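Local coordinates for protein ribokinase RBSK (Mycobacterium tuberculosis, PDB 3GO6) that probably phosphorylates D-ribose at O-5, using ATP and magnesium, to give D-ribose 5-phosphate, at residues A[64-75]-A[90-98]. Sequence-based numbering, arbitrary orientation.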
loop_
_atom_site.group_PDB
_atom_site.type_symbol
_atom_site.label_atom_id
_atom_site.label_comp_id
_atom_site.label_asym_id
_atom_site.label_seq_id
_atom_site.Cartn_x
_atom_site.Cartn_y
_atom_site.Cartn_z
ATOM N N VAL A 64 -17.256 12.069 -9.138
ATOM C CA VAL A 64 -18.291 11.123 -8.706
ATOM C C VAL A 64 -19.289 11.772 -7.725
ATOM O O VAL A 64 -20.512 11.626 -7.863
ATOM C CB VAL A 64 -17.682 9.839 -8.110
ATOM C CG1 VAL A 64 -18.746 9.014 -7.400
ATOM C CG2 VAL A 64 -17.000 8.986 -9.231
ATOM N N ALA A 65 -18.766 12.518 -6.761
ATOM C CA ALA A 65 -19.625 13.235 -5.809
ATOM C C ALA A 65 -20.500 14.295 -6.491
ATOM O O ALA A 65 -21.705 14.413 -6.190
ATOM C CB ALA A 65 -18.783 13.862 -4.686
ATOM N N ALA A 66 -19.913 15.076 -7.395
ATOM C CA ALA A 66 -20.693 16.053 -8.164
ATOM C C ALA A 66 -21.811 15.388 -8.989
ATOM O O ALA A 66 -22.928 15.912 -9.061
ATOM C CB ALA A 66 -19.779 16.887 -9.062
ATOM N N ALA A 67 -21.508 14.245 -9.611
ATOM C CA ALA A 67 -22.506 13.487 -10.392
ATOM C C ALA A 67 -23.633 12.925 -9.515
ATOM O O ALA A 67 -24.821 13.073 -9.852
ATOM C CB ALA A 67 -21.838 12.375 -11.198
ATOM N N ARG A 68 -23.277 12.316 -8.389
ATOM C CA ARG A 68 -24.300 11.843 -7.442
ATOM C C ARG A 68 -25.151 12.982 -6.861
ATOM O O ARG A 68 -26.326 12.774 -6.547
ATOM C CB ARG A 68 -23.684 10.993 -6.333
ATOM C CG ARG A 68 -23.104 9.679 -6.860
ATOM C CD ARG A 68 -22.595 8.819 -5.730
ATOM N NE ARG A 68 -21.898 7.622 -6.208
ATOM C CZ ARG A 68 -21.332 6.727 -5.404
ATOM N NH1 ARG A 68 -21.392 6.873 -4.086
ATOM N NH2 ARG A 68 -20.708 5.673 -5.918
ATOM N N ALA A 69 -24.558 14.169 -6.722
ATOM C CA ALA A 69 -25.276 15.365 -6.274
ATOM C C ALA A 69 -26.139 16.039 -7.351
ATOM O O ALA A 69 -26.784 17.046 -7.063
ATOM C CB ALA A 69 -24.304 16.392 -5.655
ATOM N N GLY A 70 -26.130 15.521 -8.582
ATOM C CA GLY A 70 -27.036 15.996 -9.636
ATOM C C GLY A 70 -26.414 16.808 -10.767
ATOM O O GLY A 70 -27.122 17.268 -11.679
ATOM N N ALA A 71 -25.095 17.000 -10.733
ATOM C CA ALA A 71 -24.436 17.725 -11.808
ATOM C C ALA A 71 -24.236 16.821 -13.024
ATOM O O ALA A 71 -24.201 15.588 -12.906
ATOM C CB ALA A 71 -23.064 18.306 -11.337
ATOM N N GLN A 72 -24.122 17.441 -14.190
ATOM C CA GLN A 72 -23.663 16.737 -15.369
ATOM C C GLN A 72 -22.156 16.924 -15.439
ATOM O O GLN A 72 -21.670 18.039 -15.581
ATOM C CB GLN A 72 -24.355 17.257 -16.631
ATOM C CG GLN A 72 -24.460 16.161 -17.701
ATOM C CD GLN A 72 -25.306 14.957 -17.237
ATOM O OE1 GLN A 72 -26.499 15.102 -16.932
ATOM N NE2 GLN A 72 -24.681 13.770 -17.169
ATOM N N VAL A 73 -21.420 15.826 -15.313
ATOM C CA VAL A 73 -19.984 15.907 -15.037
ATOM C C VAL A 73 -19.137 15.341 -16.166
ATOM O O VAL A 73 -19.437 14.265 -16.703
ATOM C CB VAL A 73 -19.627 15.181 -13.718
ATOM C CG1 VAL A 73 -18.136 15.362 -13.378
ATOM C CG2 VAL A 73 -20.515 15.687 -12.561
ATOM N N GLN A 74 -18.087 16.080 -16.510
ATOM C CA GLN A 74 -16.995 15.597 -17.358
ATOM C C GLN A 74 -15.702 15.561 -16.545
ATOM O O GLN A 74 -15.417 16.492 -15.772
ATOM C CB GLN A 74 -16.799 16.538 -18.538
ATOM C CG GLN A 74 -17.953 16.497 -19.547
ATOM C CD GLN A 74 -17.968 15.202 -20.362
ATOM O OE1 GLN A 74 -16.977 14.459 -20.429
ATOM N NE2 GLN A 74 -19.102 14.927 -20.984
ATOM N N PHE A 75 -14.925 14.493 -16.707
ATOM C CA PHE A 75 -13.627 14.394 -16.058
ATOM C C PHE A 75 -12.533 14.469 -17.136
ATOM O O PHE A 75 -12.646 13.833 -18.202
ATOM C CB PHE A 75 -13.559 13.108 -15.227
ATOM C CG PHE A 75 -12.210 12.825 -14.620
ATOM C CD1 PHE A 75 -11.728 13.592 -13.554
ATOM C CD2 PHE A 75 -11.423 11.773 -15.110
ATOM C CE1 PHE A 75 -10.475 13.320 -12.984
ATOM C CE2 PHE A 75 -10.160 11.487 -14.552
ATOM C CZ PHE A 75 -9.683 12.266 -13.486
ATOM N N ALA A 90 -13.846 2.300 -15.646
ATOM C CA ALA A 90 -15.156 1.681 -15.453
ATOM C C ALA A 90 -15.843 2.273 -14.209
ATOM O O ALA A 90 -17.059 2.469 -14.201
ATOM C CB ALA A 90 -15.006 0.181 -15.323
ATOM N N HIS A 91 -15.066 2.559 -13.163
ATOM C CA HIS A 91 -15.608 3.205 -11.940
ATOM C C HIS A 91 -16.275 4.542 -12.285
ATOM O O HIS A 91 -17.400 4.827 -11.821
ATOM C CB HIS A 91 -14.496 3.385 -10.867
ATOM C CG HIS A 91 -14.891 4.250 -9.699
ATOM N ND1 HIS A 91 -15.878 3.898 -8.802
ATOM C CD2 HIS A 91 -14.404 5.439 -9.268
ATOM C CE1 HIS A 91 -15.990 4.838 -7.875
ATOM N NE2 HIS A 91 -15.098 5.779 -8.129
ATOM N N LEU A 92 -15.601 5.348 -13.101
ATOM C CA LEU A 92 -16.133 6.640 -13.540
ATOM C C LEU A 92 -17.371 6.495 -14.438
ATOM O O LEU A 92 -18.399 7.146 -14.197
ATOM C CB LEU A 92 -15.040 7.481 -14.201
ATOM C CG LEU A 92 -14.026 8.030 -13.174
ATOM C CD1 LEU A 92 -12.731 8.472 -13.833
ATOM C CD2 LEU A 92 -14.639 9.180 -12.364
ATOM N N ARG A 93 -17.297 5.609 -15.432
ATOM C CA ARG A 93 -18.474 5.303 -16.277
ATOM C C ARG A 93 -19.671 4.827 -15.468
ATOM O O ARG A 93 -20.803 5.224 -15.755
ATOM C CB ARG A 93 -18.149 4.247 -17.348
ATOM C CG ARG A 93 -17.105 4.663 -18.373
ATOM C CD ARG A 93 -17.157 3.711 -19.642
ATOM N NE ARG A 93 -17.139 2.295 -19.239
ATOM C CZ ARG A 93 -16.041 1.558 -19.069
ATOM N NH1 ARG A 93 -14.836 2.062 -19.279
ATOM N NH2 ARG A 93 -16.156 0.303 -18.678
ATOM N N ALA A 94 -19.432 3.979 -14.466
ATOM C CA ALA A 94 -20.494 3.431 -13.621
ATOM C C ALA A 94 -21.214 4.535 -12.847
ATOM O O ALA A 94 -22.368 4.357 -12.427
ATOM C CB ALA A 94 -19.922 2.401 -12.642
ATOM N N ASN A 95 -20.535 5.670 -12.666
ATOM C CA ASN A 95 -21.083 6.811 -11.916
ATOM C C ASN A 95 -21.519 7.996 -12.774
ATOM O O ASN A 95 -21.707 9.112 -12.265
ATOM C CB ASN A 95 -20.074 7.247 -10.840
ATOM C CG ASN A 95 -20.037 6.283 -9.683
ATOM O OD1 ASN A 95 -20.948 6.263 -8.855
ATOM N ND2 ASN A 95 -19.002 5.455 -9.624
ATOM N N ALA A 96 -21.688 7.741 -14.074
ATOM C CA ALA A 96 -22.156 8.733 -15.068
ATOM C C ALA A 96 -21.214 9.918 -15.283
ATOM O O ALA A 96 -21.649 11.016 -15.666
ATOM C CB ALA A 96 -23.611 9.214 -14.753
ATOM N N VAL A 97 -19.916 9.697 -15.079
ATOM C CA VAL A 97 -18.928 10.743 -15.317
ATOM C C VAL A 97 -18.387 10.534 -16.724
ATOM O O VAL A 97 -17.890 9.443 -17.048
ATOM C CB VAL A 97 -17.758 10.677 -14.283
ATOM C CG1 VAL A 97 -16.675 11.668 -14.634
ATOM C CG2 VAL A 97 -18.271 10.905 -12.825
ATOM N N GLY A 98 -18.474 11.570 -17.550
ATOM C CA GLY A 98 -17.955 11.517 -18.919
ATOM C C GLY A 98 -16.442 11.491 -18.972
ATOM O O GLY A 98 -15.783 12.164 -18.167
HETATM O O HOH W 1 -22.720 13.291 -14.988
#
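In the alpha/beta core of this PfkB-family (ribokinase-like) kinase, the Schellman motif that ends helix 83-94 packs Asn-95 and Val-97 against helix 58-68 and strand 72-76. Strand 72-76 is an edge strand of the main sheet within this chain, next to 21-25. On the side away from 21-25, Gln-74 forms a single beta bridge with Gly-98. Gly-98 N donates to Val-73 O (3.0 Å), and Phe-75 N donates to Gly-98 O (2.9 Å). Ala-96, with positive phi, is the C-prime residue of the motif and turns the chain toward the strand. Water 1 accepts from Val-73 N and lies 2.6 Å from Ala-96 O, linking the two backbones.

Val-97 lies between helix 58-68 and strand 72-76. Its CG1, anti to the backbone N (chi1 174°), presses on Phe-75 CB at 3.5 Å. Its other methyl, CG2, faces Val-64 and Ala-67 CB. Leu-92 spreads its two methyls, CD1 to Phe-75 CD2 (3.8 Å) and CD2 to Val-64 CG2 (3.9 Å).

Asn-95 links the ends of the two helices. Its ND2 donates back to His-91 O, which fixes the amide. Arg-68, extended from CG to NE, also pairs with Asp-290 through NH2. It grips Asn-95 side-on: NE (3.1 Å) and NH2 (3.0 Å) both donate to OD1 of Asn-95, from the same face of the amide, with OD1 lying in the guanidinium plane.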